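Local coordinates for protein DNA fragmentation factor subunit beta (Mus musculus, PDB 1V0D) that cuts DNA as a caspase-activated nuclease, driving DNA fragmentation and chromatin condensation during apoptosis, at residues I133-W144 / S150-L159. Residues are numbered along the deposited sequence; the frame is centred on the assembly and turned at random.
Sequences ITAETREQDPSW and SRFRNKSGYL
Lys155 lies stretched across one face of the Trp144 indole, and this pair shows how a loop can hold the first turn of a helix partly through one lysine laid along an aromatic face. With every torsion beyond CG near 180°, the chain runs straight along the ring: CG rides above the plane toward the rim, while CE makes a CH-pi contact 3.7 Å from the centroid of the five-membered ring. NZ adds a cation-pi interaction. The ammonium forms a salt bridge with Asp141, NZ to OD2 3.1 Å on the anti side of the carboxylate, and bonds to Ala135 O from above the carbonyl plane; Tyr247 O is a further acceptor. CH2 of Trp144 touches Tyr158 CD2 at 3.6 Å, and Pro246 O takes the indole NE1. With an alanine in place of Trp144 the ring is gone, which would probably leave the Lys155 chain without its flat support and open a gap beside Tyr158.

Glu136 grips the start of helix 155-175, whose N-cap is Asn154. The glutamate side chain leaves anti to the backbone N (chi1 -180°) and bends at chi2, bringing OE1 to Ser156 OG at 2.7 Å, on the syn side and 24° out of the carboxylate plane. Ser156 N reaches Glu136 OE1 from the opposite face at 2.9 Å. Glu136 O receives Lys155 N, and Arg212 pairs with OE2. A single beta bridge joins Thr137 to Asn154, with Arg138 N bonded to Arg153 O at 2.8 Å. The extended Arg138 reaches Phe152 O weakly through NH1, which also bonds Glu149 O, while NH2 bonds Leu148 O.

A carboxylate at the Ser156 amide and a lysine spanning ring and acid imply that backbone and charged side-chain bonds together probably hold this helix start.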
loop_
_atom_site.group_PDB
_atom_site.type_symbol
_atom_site.label_atom_id
_atom_site.label_comp_id
_atom_site.label_asym_id
_atom_site.label_seq_id
_atom_site.Cartn_x
_atom_site.Cartn_y
_atom_site.Cartn_z
ATOM N N ILE A 133 -8.499 -18.809 -8.630
ATOM C CA ILE A 133 -9.372 -18.560 -7.488
ATOM C C ILE A 133 -9.907 -19.836 -6.847
ATOM O O ILE A 133 -9.941 -19.966 -5.620
ATOM C CB ILE A 133 -10.575 -17.718 -7.915
ATOM C CG1 ILE A 133 -10.095 -16.392 -8.488
ATOM C CG2 ILE A 133 -11.492 -17.494 -6.737
ATOM C CD1 ILE A 133 -11.214 -15.559 -9.073
ATOM N N THR A 134 -10.323 -20.774 -7.688
ATOM C CA THR A 134 -10.893 -22.017 -7.211
ATOM C C THR A 134 -9.987 -22.826 -6.298
ATOM O O THR A 134 -10.471 -23.466 -5.368
ATOM C CB THR A 134 -11.330 -22.902 -8.377
ATOM O OG1 THR A 134 -12.154 -22.143 -9.272
ATOM C CG2 THR A 134 -12.130 -24.083 -7.858
ATOM N N ALA A 135 -8.680 -22.807 -6.548
ATOM C CA ALA A 135 -7.752 -23.572 -5.710
ATOM C C ALA A 135 -7.748 -23.060 -4.267
ATOM O O ALA A 135 -7.803 -21.857 -4.028
ATOM C CB ALA A 135 -6.348 -23.505 -6.295
ATOM N N GLU A 136 -7.665 -23.967 -3.305
ATOM C CA GLU A 136 -7.681 -23.557 -1.906
ATOM C C GLU A 136 -6.441 -23.952 -1.119
ATOM O O GLU A 136 -6.039 -23.255 -0.179
ATOM C CB GLU A 136 -8.910 -24.146 -1.212
ATOM C CG GLU A 136 -9.032 -23.773 0.255
ATOM C CD GLU A 136 -9.441 -22.315 0.472
ATOM O OE1 GLU A 136 -9.283 -21.822 1.614
ATOM O OE2 GLU A 136 -9.933 -21.666 -0.487
ATOM N N THR A 137 -5.838 -25.074 -1.502
ATOM C CA THR A 137 -4.662 -25.578 -0.809
ATOM C C THR A 137 -3.339 -25.235 -1.462
ATOM O O THR A 137 -3.259 -25.007 -2.675
ATOM C CB THR A 137 -4.725 -27.086 -0.673
ATOM O OG1 THR A 137 -6.031 -27.451 -0.221
ATOM C CG2 THR A 137 -3.692 -27.570 0.344
ATOM N N ARG A 138 -2.301 -25.214 -0.632
ATOM C CA ARG A 138 -0.949 -24.915 -1.073
ATOM C C ARG A 138 -0.517 -25.976 -2.072
ATOM O O ARG A 138 0.262 -25.704 -2.991
ATOM C CB ARG A 138 -0.010 -24.906 0.127
ATOM C CG ARG A 138 1.309 -24.239 -0.137
ATOM C CD ARG A 138 1.979 -23.907 1.171
ATOM N NE ARG A 138 3.009 -22.893 1.001
ATOM C CZ ARG A 138 3.625 -22.287 2.010
ATOM N NH1 ARG A 138 3.311 -22.600 3.263
ATOM N NH2 ARG A 138 4.545 -21.357 1.766
ATOM N N GLU A 139 -1.039 -27.186 -1.881
ATOM C CA GLU A 139 -0.745 -28.315 -2.750
ATOM C C GLU A 139 -1.239 -28.047 -4.177
ATOM O O GLU A 139 -0.499 -28.230 -5.138
ATOM C CB GLU A 139 -1.418 -29.579 -2.200
ATOM C CG GLU A 139 -1.065 -30.878 -2.930
ATOM C CD GLU A 139 0.354 -31.365 -2.631
ATOM O OE1 GLU A 139 0.686 -31.561 -1.435
ATOM O OE2 GLU A 139 1.136 -31.558 -3.595
ATOM N N GLN A 140 -2.485 -27.603 -4.310
ATOM C CA GLN A 140 -3.062 -27.338 -5.627
ATOM C C GLN A 140 -2.783 -25.971 -6.245
ATOM O O GLN A 140 -3.249 -25.691 -7.350
ATOM C CB GLN A 140 -4.570 -27.579 -5.599
ATOM C CG GLN A 140 -5.217 -27.342 -4.256
ATOM C CD GLN A 140 -6.714 -27.554 -4.318
ATOM O OE1 GLN A 140 -7.390 -27.612 -3.289
ATOM N NE2 GLN A 140 -7.246 -27.665 -5.536
ATOM N N ASP A 141 -2.035 -25.125 -5.542
ATOM C CA ASP A 141 -1.692 -23.799 -6.060
ATOM C C ASP A 141 -0.640 -23.156 -5.176
ATOM O O ASP A 141 -0.865 -22.099 -4.592
ATOM C CB ASP A 141 -2.935 -22.905 -6.130
ATOM C CG ASP A 141 -2.648 -21.544 -6.759
ATOM O OD1 ASP A 141 -1.931 -21.485 -7.784
ATOM O OD2 ASP A 141 -3.155 -20.533 -6.233
ATOM N N PRO A 142 0.538 -23.784 -5.083
ATOM C CA PRO A 142 1.659 -23.305 -4.269
ATOM C C PRO A 142 2.172 -21.914 -4.650
ATOM O O PRO A 142 2.721 -21.197 -3.811
ATOM C CB PRO A 142 2.707 -24.394 -4.471
ATOM C CG PRO A 142 2.463 -24.807 -5.894
ATOM C CD PRO A 142 0.959 -24.915 -5.933
ATOM N N SER A 143 1.986 -21.539 -5.912
ATOM C CA SER A 143 2.436 -20.240 -6.388
ATOM C C SER A 143 1.923 -19.123 -5.469
ATOM O O SER A 143 2.683 -18.250 -5.030
ATOM C CB SER A 143 1.944 -20.023 -7.814
ATOM O OG SER A 143 2.725 -19.036 -8.464
ATOM N N TRP A 144 0.624 -19.167 -5.189
ATOM C CA TRP A 144 -0.034 -18.211 -4.309
ATOM C C TRP A 144 0.773 -18.039 -3.018
ATOM O O TRP A 144 1.097 -16.918 -2.632
ATOM C CB TRP A 144 -1.431 -18.730 -3.945
ATOM C CG TRP A 144 -2.383 -17.716 -3.338
ATOM C CD1 TRP A 144 -3.228 -16.870 -4.016
ATOM C CD2 TRP A 144 -2.625 -17.484 -1.939
ATOM N NE1 TRP A 144 -3.981 -16.137 -3.124
ATOM C CE2 TRP A 144 -3.632 -16.491 -1.845
ATOM C CE3 TRP A 144 -2.087 -18.018 -0.753
ATOM C CZ2 TRP A 144 -4.114 -16.024 -0.618
ATOM C CZ3 TRP A 144 -2.569 -17.548 0.474
ATOM C CH2 TRP A 144 -3.571 -16.563 0.528
ATOM N N SER A 150 5.577 -21.766 6.489
ATOM C CA SER A 150 5.058 -23.079 6.137
ATOM C C SER A 150 3.758 -23.436 6.825
ATOM O O SER A 150 2.933 -24.143 6.248
ATOM C CB SER A 150 6.104 -24.147 6.427
ATOM O OG SER A 150 7.271 -23.901 5.662
ATOM N N ARG A 151 3.574 -22.955 8.050
ATOM C CA ARG A 151 2.358 -23.237 8.811
ATOM C C ARG A 151 1.107 -22.999 7.968
ATOM O O ARG A 151 0.060 -23.600 8.219
ATOM C CB ARG A 151 2.312 -22.354 10.062
ATOM C CG ARG A 151 2.480 -20.885 9.725
ATOM C CD ARG A 151 2.975 -20.045 10.887
ATOM N NE ARG A 151 1.891 -19.445 11.654
ATOM C CZ ARG A 151 2.003 -18.292 12.309
ATOM N NH1 ARG A 151 3.151 -17.620 12.281
ATOM N NH2 ARG A 151 0.974 -17.810 12.998
ATOM N N PHE A 152 1.223 -22.134 6.964
ATOM C CA PHE A 152 0.088 -21.818 6.107
ATOM C C PHE A 152 -0.084 -22.795 4.955
ATOM O O PHE A 152 0.622 -22.739 3.949
ATOM C CB PHE A 152 0.208 -20.378 5.589
ATOM C CG PHE A 152 0.184 -19.348 6.684
ATOM C CD1 PHE A 152 1.179 -18.382 6.776
ATOM C CD2 PHE A 152 -0.800 -19.385 7.664
ATOM C CE1 PHE A 152 1.197 -17.472 7.834
ATOM C CE2 PHE A 152 -0.791 -18.484 8.724
ATOM C CZ PHE A 152 0.210 -17.528 8.811
ATOM N N ARG A 153 -1.046 -23.694 5.128
ATOM C CA ARG A 153 -1.364 -24.720 4.144
ATOM C C ARG A 153 -2.568 -24.302 3.298
ATOM O O ARG A 153 -2.649 -24.599 2.104
ATOM C CB ARG A 153 -1.710 -26.029 4.865
ATOM C CG ARG A 153 -0.576 -26.684 5.649
ATOM C CD ARG A 153 0.224 -27.642 4.762
ATOM N NE ARG A 153 1.264 -26.970 3.984
ATOM C CZ ARG A 153 1.746 -27.418 2.827
ATOM N NH1 ARG A 153 1.279 -28.544 2.295
ATOM N NH2 ARG A 153 2.706 -26.747 2.205
ATOM N N ASN A 154 -3.502 -23.607 3.938
ATOM C CA ASN A 154 -4.735 -23.189 3.292
ATOM C C ASN A 154 -4.790 -21.690 3.015
ATOM O O ASN A 154 -4.201 -20.901 3.747
ATOM C CB ASN A 154 -5.911 -23.594 4.189
ATOM C CG ASN A 154 -7.242 -23.479 3.484
ATOM O OD1 ASN A 154 -8.309 -23.625 4.095
ATOM N ND2 ASN A 154 -7.192 -23.222 2.178
ATOM N N LYS A 155 -5.501 -21.299 1.960
ATOM C CA LYS A 155 -5.643 -19.884 1.625
ATOM C C LYS A 155 -6.528 -19.154 2.649
ATOM O O LYS A 155 -6.097 -18.175 3.272
ATOM C CB LYS A 155 -6.243 -19.714 0.230
ATOM C CG LYS A 155 -5.294 -20.029 -0.915
ATOM C CD LYS A 155 -5.959 -19.748 -2.252
ATOM C CE LYS A 155 -5.054 -20.106 -3.408
ATOM N NZ LYS A 155 -5.795 -20.052 -4.698
ATOM N N SER A 156 -7.765 -19.624 2.811
ATOM C CA SER A 156 -8.688 -19.019 3.769
ATOM C C SER A 156 -7.960 -18.840 5.082
ATOM O O SER A 156 -8.069 -17.805 5.732
ATOM C CB SER A 156 -9.907 -19.917 4.007
ATOM O OG SER A 156 -10.769 -19.930 2.884
ATOM N N GLY A 157 -7.208 -19.866 5.456
ATOM C CA GLY A 157 -6.477 -19.835 6.704
ATOM C C GLY A 157 -5.525 -18.676 6.809
ATOM O O GLY A 157 -5.448 -18.029 7.847
ATOM N N TYR A 158 -4.790 -18.404 5.742
ATOM C CA TYR A 158 -3.845 -17.306 5.785
ATOM C C TYR A 158 -4.591 -15.984 5.892
ATOM O O TYR A 158 -4.283 -15.169 6.764
ATOM C CB TYR A 158 -2.951 -17.293 4.545
ATOM C CG TYR A 158 -2.081 -16.060 4.487
ATOM C CD1 TYR A 158 -1.048 -15.861 5.407
ATOM C CD2 TYR A 158 -2.337 -15.048 3.560
ATOM C CE1 TYR A 158 -0.297 -14.675 5.404
ATOM C CE2 TYR A 158 -1.592 -13.864 3.551
ATOM C CZ TYR A 158 -0.581 -13.686 4.472
ATOM O OH TYR A 158 0.132 -12.520 4.454
ATOM N N LEU A 159 -5.568 -15.772 5.009
ATOM C CA LEU A 159 -6.354 -14.541 5.020
ATOM C C LEU A 159 -7.057 -14.327 6.363
ATOM O O LEU A 159 -7.211 -13.197 6.827
ATOM C CB LEU A 159 -7.365 -14.563 3.877
ATOM C CG LEU A 159 -7.033 -13.623 2.712
ATOM C CD1 LEU A 159 -5.539 -13.578 2.448
ATOM C CD2 LEU A 159 -7.764 -14.087 1.477
#